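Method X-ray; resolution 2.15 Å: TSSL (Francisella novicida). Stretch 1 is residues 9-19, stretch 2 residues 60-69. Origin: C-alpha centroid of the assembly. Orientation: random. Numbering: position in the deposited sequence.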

ATOM      1  N   ILE A   9      -6.253  10.202   4.006  1.00 39.14           N
ATOM      2  CA  ILE A   9      -5.460   9.362   4.855  1.00 39.24           C
ATOM      3  C   ILE A   9      -4.389   8.527   4.049  1.00 39.07           C
ATOM      4  O   ILE A   9      -3.252   8.399   4.486  1.00 39.81           O
ATOM      5  CB  ILE A   9      -6.339   8.482   5.656  1.00 38.87           C
ATOM      6  CG1 ILE A   9      -7.207   9.343   6.594  1.00 39.42           C
ATOM      7  CG2 ILE A   9      -5.497   7.467   6.415  1.00 39.19           C
ATOM      8  CD1 ILE A   9      -8.141   8.499   7.505  1.00 35.59           C
ATOM      9  N   ILE A  10      -4.763   7.983   2.895  1.00 38.07           N
ATOM     10  CA  ILE A  10      -3.860   7.144   2.096  1.00 37.48           C
ATOM     11  C   ILE A  10      -2.642   8.010   1.628  1.00 39.89           C
ATOM     12  O   ILE A  10      -1.500   7.604   1.789  1.00 38.87           O
ATOM     13  CB  ILE A  10      -4.630   6.500   0.906  1.00 36.03           C
ATOM     14  CG1 ILE A  10      -5.632   5.439   1.447  1.00 30.94           C
ATOM     15  CG2 ILE A  10      -3.667   6.000  -0.199  1.00 34.19           C
ATOM     16  CD1 ILE A  10      -6.790   5.126   0.425  1.00 30.72           C
ATOM     17  N   LEU A  11      -2.920   9.214   1.108  1.00 41.77           N
ATOM     18  CA  LEU A  11      -1.893  10.256   0.859  1.00 43.41           C
ATOM     19  C   LEU A  11      -1.034  10.574   2.045  1.00 44.05           C
ATOM     20  O   LEU A  11       0.173  10.680   1.919  1.00 45.14           O
ATOM     21  CB  LEU A  11      -2.535  11.524   0.329  1.00 44.36           C
ATOM     22  CG  LEU A  11      -3.189  11.314  -1.031  1.00 45.23           C
ATOM     23  CD1 LEU A  11      -3.877  12.622  -1.513  1.00 48.89           C
ATOM     24  CD2 LEU A  11      -2.152  10.834  -2.053  1.00 47.19           C
ATOM     25  N   ASP A  12      -1.631  10.664   3.218  1.00 44.61           N
ATOM     26  CA  ASP A  12      -0.834  10.969   4.385  1.00 45.29           C
ATOM     27  C   ASP A  12       0.195   9.857   4.696  1.00 45.58           C
ATOM     28  O   ASP A  12       1.380  10.153   4.958  1.00 44.76           O
ATOM     29  CB  ASP A  12      -1.691  11.305   5.608  1.00 45.80           C
ATOM     30  CG  ASP A  12      -0.938  12.133   6.637  0.50 46.59           C
ATOM     31  OD1 ASP A  12      -0.168  13.039   6.236  0.50 48.32           O
ATOM     32  OD2 ASP A  12      -1.110  11.874   7.853  0.50 47.71           O
ATOM     33  N   ILE A  13      -0.274   8.609   4.681  1.00 43.96           N
ATOM     34  CA  ILE A  13       0.586   7.442   4.807  1.00 43.28           C
ATOM     35  C   ILE A  13       1.637   7.429   3.720  1.00 43.53           C
ATOM     36  O   ILE A  13       2.796   7.222   3.988  1.00 43.33           O
ATOM     37  CB  ILE A  13      -0.237   6.141   4.815  1.00 42.63           C
ATOM     38  CG1 ILE A  13      -1.024   6.104   6.125  1.00 40.44           C
ATOM     39  CG2 ILE A  13       0.677   4.933   4.666  1.00 40.75           C
ATOM     40  CD1 ILE A  13      -2.320   5.246   6.084  1.00 38.08           C
ATOM     41  N   ILE A  14       1.260   7.680   2.486  1.00 44.41           N
ATOM     42  CA  ILE A  14       2.288   7.709   1.491  1.00 44.80           C
ATOM     43  C   ILE A  14       3.381   8.786   1.969  1.00 47.32           C
ATOM     44  O   ILE A  14       4.554   8.433   2.191  1.00 47.03           O
ATOM     45  CB  ILE A  14       1.687   7.802   0.091  1.00 44.24           C
ATOM     46  CG1 ILE A  14       0.871   6.516  -0.217  1.00 40.04           C
ATOM     47  CG2 ILE A  14       2.755   7.934  -0.934  1.00 43.10           C
ATOM     48  CD1 ILE A  14       0.232   6.524  -1.635  1.00 34.36           C
ATOM     49  N   LYS A  15       2.972  10.037   2.240  1.00 48.40           N
ATOM     50  CA  LYS A  15       3.839  11.062   2.889  1.00 48.80           C
ATOM     51  C   LYS A  15       4.687  10.553   4.097  1.00 48.34           C
ATOM     52  O   LYS A  15       5.916  10.562   4.019  1.00 47.61           O
ATOM     53  CB  LYS A  15       2.978  12.326   3.227  1.00 50.27           C
ATOM     54  CG  LYS A  15       3.727  13.614   3.685  1.00 54.48           C
ATOM     55  CD  LYS A  15       2.749  14.780   4.071  1.00 59.09           C
ATOM     56  CE  LYS A  15       2.166  14.594   5.507  1.00 61.82           C
ATOM     57  NZ  LYS A  15       2.996  15.277   6.573  1.00 60.49           N
ATOM     58  N   THR A  16       4.061  10.100   5.191  1.00 48.54           N
ATOM     59  CA  THR A  16       4.822   9.554   6.342  1.00 50.18           C
ATOM     60  C   THR A  16       5.863   8.457   5.934  1.00 51.28           C
ATOM     61  O   THR A  16       6.838   8.248   6.680  1.00 50.94           O
ATOM     62  CB  THR A  16       3.940   9.004   7.518  1.00 50.37           C
ATOM     63  OG1 THR A  16       3.123  10.034   8.106  1.00 50.84           O
ATOM     64  CG2 THR A  16       4.804   8.382   8.607  1.00 50.48           C
ATOM     65  N   THR A  17       5.661   7.805   4.760  1.00 51.40           N
ATOM     66  CA  THR A  17       6.562   6.770   4.209  1.00 50.79           C
ATOM     67  C   THR A  17       7.719   7.364   3.429  1.00 52.67           C
ATOM     68  O   THR A  17       8.872   7.062   3.761  1.00 52.00           O
ATOM     69  CB  THR A  17       5.843   5.770   3.273  1.00 50.49           C
ATOM     70  OG1 THR A  17       4.845   5.067   4.018  1.00 46.12           O
ATOM     71  CG2 THR A  17       6.874   4.756   2.673  1.00 48.42           C
ATOM     72  N   ARG A  18       7.397   8.163   2.402  0.60 54.57           N
ATOM     73  CA  ARG A  18       8.339   8.834   1.525  0.60 57.46           C
ATOM     74  C   ARG A  18       9.240   9.804   2.264  0.60 60.13           C
ATOM     75  O   ARG A  18      10.192  10.339   1.687  0.60 60.29           O
ATOM     76  CB  ARG A  18       7.594   9.592   0.409  0.60 57.42           C
ATOM     77  CG  ARG A  18       7.133   8.715  -0.764  0.60 57.42           C
ATOM     78  CD  ARG A  18       6.868   9.533  -2.029  0.60 57.94           C
ATOM     79  N   GLU A  19       8.916  10.022   3.540  1.00 63.39           N
ATOM     80  CA  GLU A  19       9.653  10.897   4.446  1.00 66.46           C
ATOM     81  C   GLU A  19      10.584  10.105   5.321  1.00 67.77           C
ATOM     82  O   GLU A  19      11.739  10.516   5.515  1.00 68.91           O
ATOM     83  CB  GLU A  19       8.711  11.734   5.343  1.00 66.85           C
ATOM     84  CG  GLU A  19       8.746  13.272   5.063  1.00 68.58           C
ATOM     85  CD  GLU A  19       7.577  14.036   5.719  1.00 71.70           C
ATOM     86  OE1 GLU A  19       7.199  13.696   6.877  1.00 70.81           O
ATOM     87  OE2 GLU A  19       7.032  14.965   5.057  1.00 71.88           O
ATOM     88  N   TYR A  60      -9.086  -4.833   0.169  1.00 24.50           N
ATOM     89  CA  TYR A  60      -8.502  -4.538  -1.105  1.00 24.67           C
ATOM     90  C   TYR A  60      -7.897  -3.128  -1.186  1.00 24.90           C
ATOM     91  O   TYR A  60      -7.103  -2.809  -2.075  1.00 24.03           O
ATOM     92  CB  TYR A  60      -9.521  -4.715  -2.212  1.00 25.35           C
ATOM     93  CG  TYR A  60      -9.809  -6.158  -2.601  1.00 27.57           C
ATOM     94  CD1 TYR A  60      -9.284  -7.247  -1.860  1.00 27.40           C
ATOM     95  CD2 TYR A  60     -10.650  -6.423  -3.669  1.00 27.82           C
ATOM     96  CE1 TYR A  60      -9.538  -8.539  -2.230  1.00 29.30           C
ATOM     97  CE2 TYR A  60     -10.926  -7.731  -4.059  1.00 31.89           C
ATOM     98  CZ  TYR A  60     -10.368  -8.771  -3.346  1.00 33.48           C
ATOM     99  OH  TYR A  60     -10.648 -10.043  -3.783  1.00 35.79           O
ATOM    100  N   ILE A  61      -8.345  -2.243  -0.313  1.00 25.59           N
ATOM    101  CA  ILE A  61      -7.908  -0.875  -0.374  1.00 25.05           C
ATOM    102  C   ILE A  61      -6.738  -0.764   0.605  1.00 25.85           C
ATOM    103  O   ILE A  61      -5.746  -0.211   0.246  1.00 27.00           O
ATOM    104  CB  ILE A  61      -9.048   0.071   0.069  1.00 25.30           C
ATOM    105  CG1 ILE A  61     -10.114   0.125  -1.005  1.00 27.64           C
ATOM    106  CG2 ILE A  61      -8.516   1.509   0.424  1.00 20.41           C
ATOM    107  CD1 ILE A  61     -11.476   0.554  -0.392  1.00 33.33           C
ATOM    108  N   VAL A  62      -6.857  -1.324   1.812  1.00 25.40           N
ATOM    109  CA  VAL A  62      -5.838  -1.127   2.821  1.00 27.35           C
ATOM    110  C   VAL A  62      -4.618  -2.117   2.690  1.00 28.78           C
ATOM    111  O   VAL A  62      -3.503  -1.755   2.997  1.00 26.71           O
ATOM    112  CB  VAL A  62      -6.458  -1.251   4.229  1.00 28.31           C
ATOM    113  CG1 VAL A  62      -5.381  -1.246   5.414  1.00 24.67           C
ATOM    114  CG2 VAL A  62      -7.534  -0.142   4.402  1.00 27.76           C
ATOM    115  N   PHE A  63      -4.847  -3.366   2.288  1.00 28.79           N
ATOM    116  CA  PHE A  63      -3.671  -4.272   2.177  1.00 28.59           C
ATOM    117  C   PHE A  63      -2.558  -3.731   1.220  1.00 28.07           C
ATOM    118  O   PHE A  63      -1.394  -3.783   1.560  1.00 28.82           O
ATOM    119  CB  PHE A  63      -4.093  -5.656   1.737  1.00 28.50           C
ATOM    120  CG  PHE A  63      -2.944  -6.605   1.650  1.00 28.68           C
ATOM    121  CD1 PHE A  63      -2.155  -6.665   0.487  1.00 26.99           C
ATOM    122  CD2 PHE A  63      -2.604  -7.378   2.755  1.00 26.62           C
ATOM    123  CE1 PHE A  63      -1.060  -7.557   0.423  1.00 27.94           C
ATOM    124  CE2 PHE A  63      -1.487  -8.277   2.704  1.00 29.65           C
ATOM    125  CZ  PHE A  63      -0.736  -8.351   1.552  1.00 27.74           C
ATOM    126  N   PRO A  64      -2.911  -3.271   0.014  1.00 26.42           N
ATOM    127  CA  PRO A  64      -1.876  -2.822  -0.869  1.00 26.84           C
ATOM    128  C   PRO A  64      -1.106  -1.624  -0.326  1.00 28.56           C
ATOM    129  O   PRO A  64       0.045  -1.435  -0.699  1.00 26.60           O
ATOM    130  CB  PRO A  64      -2.639  -2.392  -2.135  1.00 26.71           C
ATOM    131  CG  PRO A  64      -3.902  -3.276  -2.108  1.00 26.50           C
ATOM    132  CD  PRO A  64      -4.227  -3.331  -0.644  1.00 27.18           C
ATOM    133  N   LEU A  65      -1.759  -0.765   0.471  1.00 28.68           N
ATOM    134  CA  LEU A  65      -1.077   0.387   1.025  1.00 27.61           C
ATOM    135  C   LEU A  65      -0.094  -0.092   2.028  1.00 26.45           C
ATOM    136  O   LEU A  65       1.027   0.404   2.068  1.00 27.32           O
ATOM    137  CB  LEU A  65      -2.077   1.385   1.666  1.00 27.78           C
ATOM    138  CG  LEU A  65      -1.442   2.551   2.404  1.00 29.37           C
ATOM    139  CD1 LEU A  65      -0.735   3.381   1.317  1.00 29.34           C
ATOM    140  CD2 LEU A  65      -2.572   3.346   3.115  1.00 33.41           C
ATOM    141  N   LEU A  66      -0.472  -1.057   2.850  1.00 27.12           N
ATOM    142  CA  LEU A  66       0.486  -1.661   3.787  1.00 28.48           C
ATOM    143  C   LEU A  66       1.674  -2.366   3.130  1.00 30.14           C
ATOM    144  O   LEU A  66       2.816  -2.346   3.671  1.00 30.00           O
ATOM    145  CB  LEU A  66      -0.178  -2.707   4.655  1.00 28.35           C
ATOM    146  CG  LEU A  66      -1.436  -2.301   5.419  1.00 34.23           C
ATOM    147  CD1 LEU A  66      -1.887  -3.444   6.329  1.00 35.56           C
ATOM    148  CD2 LEU A  66      -1.254  -1.027   6.210  1.00 37.87           C
ATOM    149  N   ALA A  67       1.392  -3.083   2.048  1.00 29.93           N
ATOM    150  CA  ALA A  67       2.421  -3.749   1.277  1.00 30.51           C
ATOM    151  C   ALA A  67       3.376  -2.726   0.631  1.00 31.08           C
ATOM    152  O   ALA A  67       4.588  -2.974   0.534  1.00 31.40           O
ATOM    153  CB  ALA A  67       1.784  -4.597   0.194  1.00 30.32           C
ATOM    154  N   TYR A  68       2.834  -1.603   0.150  1.00 31.03           N
ATOM    155  CA  TYR A  68       3.653  -0.549  -0.361  1.00 30.41           C
ATOM    156  C   TYR A  68       4.608   0.005   0.765  1.00 32.32           C
ATOM    157  O   TYR A  68       5.836   0.139   0.553  1.00 31.07           O
ATOM    158  CB  TYR A  68       2.792   0.534  -0.983  1.00 31.29           C
ATOM    159  CG  TYR A  68       3.512   1.871  -1.142  1.00 31.57           C
ATOM    160  CD1 TYR A  68       3.550   2.824  -0.075  1.00 35.20           C
ATOM    161  CD2 TYR A  68       4.251   2.136  -2.281  1.00 34.12           C
ATOM    162  CE1 TYR A  68       4.286   4.045  -0.196  1.00 36.00           C
ATOM    163  CE2 TYR A  68       4.978   3.331  -2.438  1.00 37.65           C
ATOM    164  CZ  TYR A  68       4.982   4.294  -1.404  1.00 39.10           C
ATOM    165  OH  TYR A  68       5.683   5.455  -1.631  1.00 41.76           O
ATOM    166  N   VAL A  69       4.049   0.305   1.949  1.00 31.93           N
ATOM    167  CA  VAL A  69       4.841   0.822   3.057  1.00 32.73           C
ATOM    168  C   VAL A  69       5.919  -0.209   3.464  1.00 34.21           C
ATOM    169  O   VAL A  69       7.110   0.132   3.569  1.00 32.80           O
ATOM    170  CB  VAL A  69       4.003   1.148   4.289  1.00 32.08           C
ATOM    171  CG1 VAL A  69       4.934   1.551   5.426  1.00 35.04           C
ATOM    172  CG2 VAL A  69       3.003   2.300   3.994  1.00 32.46           C
TER

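Two helical segments of one chain of TssL, residues 9-19 and 60-69, lie side by side and run in nearly the same direction, with 10° between their N-to-C vectors and axes 10.6 Å apart at closest approach. Both helices extend beyond the segments at each end. The register is set by I10 opposite L65, whose CA atoms are 7.4 Å apart, and by T17 opposite V69, where the CA atoms come to 6.3 Å; the backbones are therefore somewhat nearer at the C-terminal pair. Together the two surfaces bury 415 Å². No hydrogen bond crosses between the modelled atoms, and the contact is one of van der Waals packing, mostly between carbon atoms.

Stretch 2 opens with Y60, which does not reach the partner helix. One residue on, I61 makes the first contact: its CG2 lies 4.0 Å from CD1 of I10, two methyl groups meeting at ordinary van der Waals distance. V62 and F63 take no part, and neither does P64, but the proline shapes the backbone. Its ring nitrogen carries no hydrogen and cannot bond to the preceding turn, and the helix is kinked here. Just after it, L65 N makes a weak bond to V62 O (3.2 Å), while regular i to i-4 bonding is in place from L66, whose N donates to V62 O at 3.1 Å.

L65 is the centre of the interface. Its CA-to-CB bond points toward stretch 1, and it has the largest area covered of any residue in either stretch. With chi1 t and chi2 p, its CD2 sits 3.5 Å from I13 CD1 and 4.1 Å from I10 CG1, and its CD1 3.8 Å from I14 CG1. Three isoleucines within about one helical turn, I10, I13 and I14, pack against the same leucine.

L66 and A67 make no contact, and the next turn returns Y68 to the interface. Its CA-to-CB bond points toward stretch 1, and its ring meets that helix obliquely: CE1 is 3.9 Å from T17 CG2 and 4.2 Å from I14 CG1, so carbon meets carbon along the ring. Farther out, the hydroxyl OH lies 3.9 Å from I14 CG2 and 3.7 Å from R18 CG. These are packing contacts with aliphatic carbon; the R18 side chain is modelled only as far as CD, so its guanidinium cannot be placed.

V69 closes the contact, one turn beyond L65. Its CG2 touches I13 CG2 at 3.6 Å and T17 OG1 at 3.3 Å. A methyl offers that oxygen no hydrogen-bonding partner, but the threonine hydroxyl is satisfied within its own helix, where T17 OG1 donates to I13 O at 3.0 Å. Turned back to its own backbone, the hydroxyl lets the polar T17 sit buried against valine, and the two helices come close at this level.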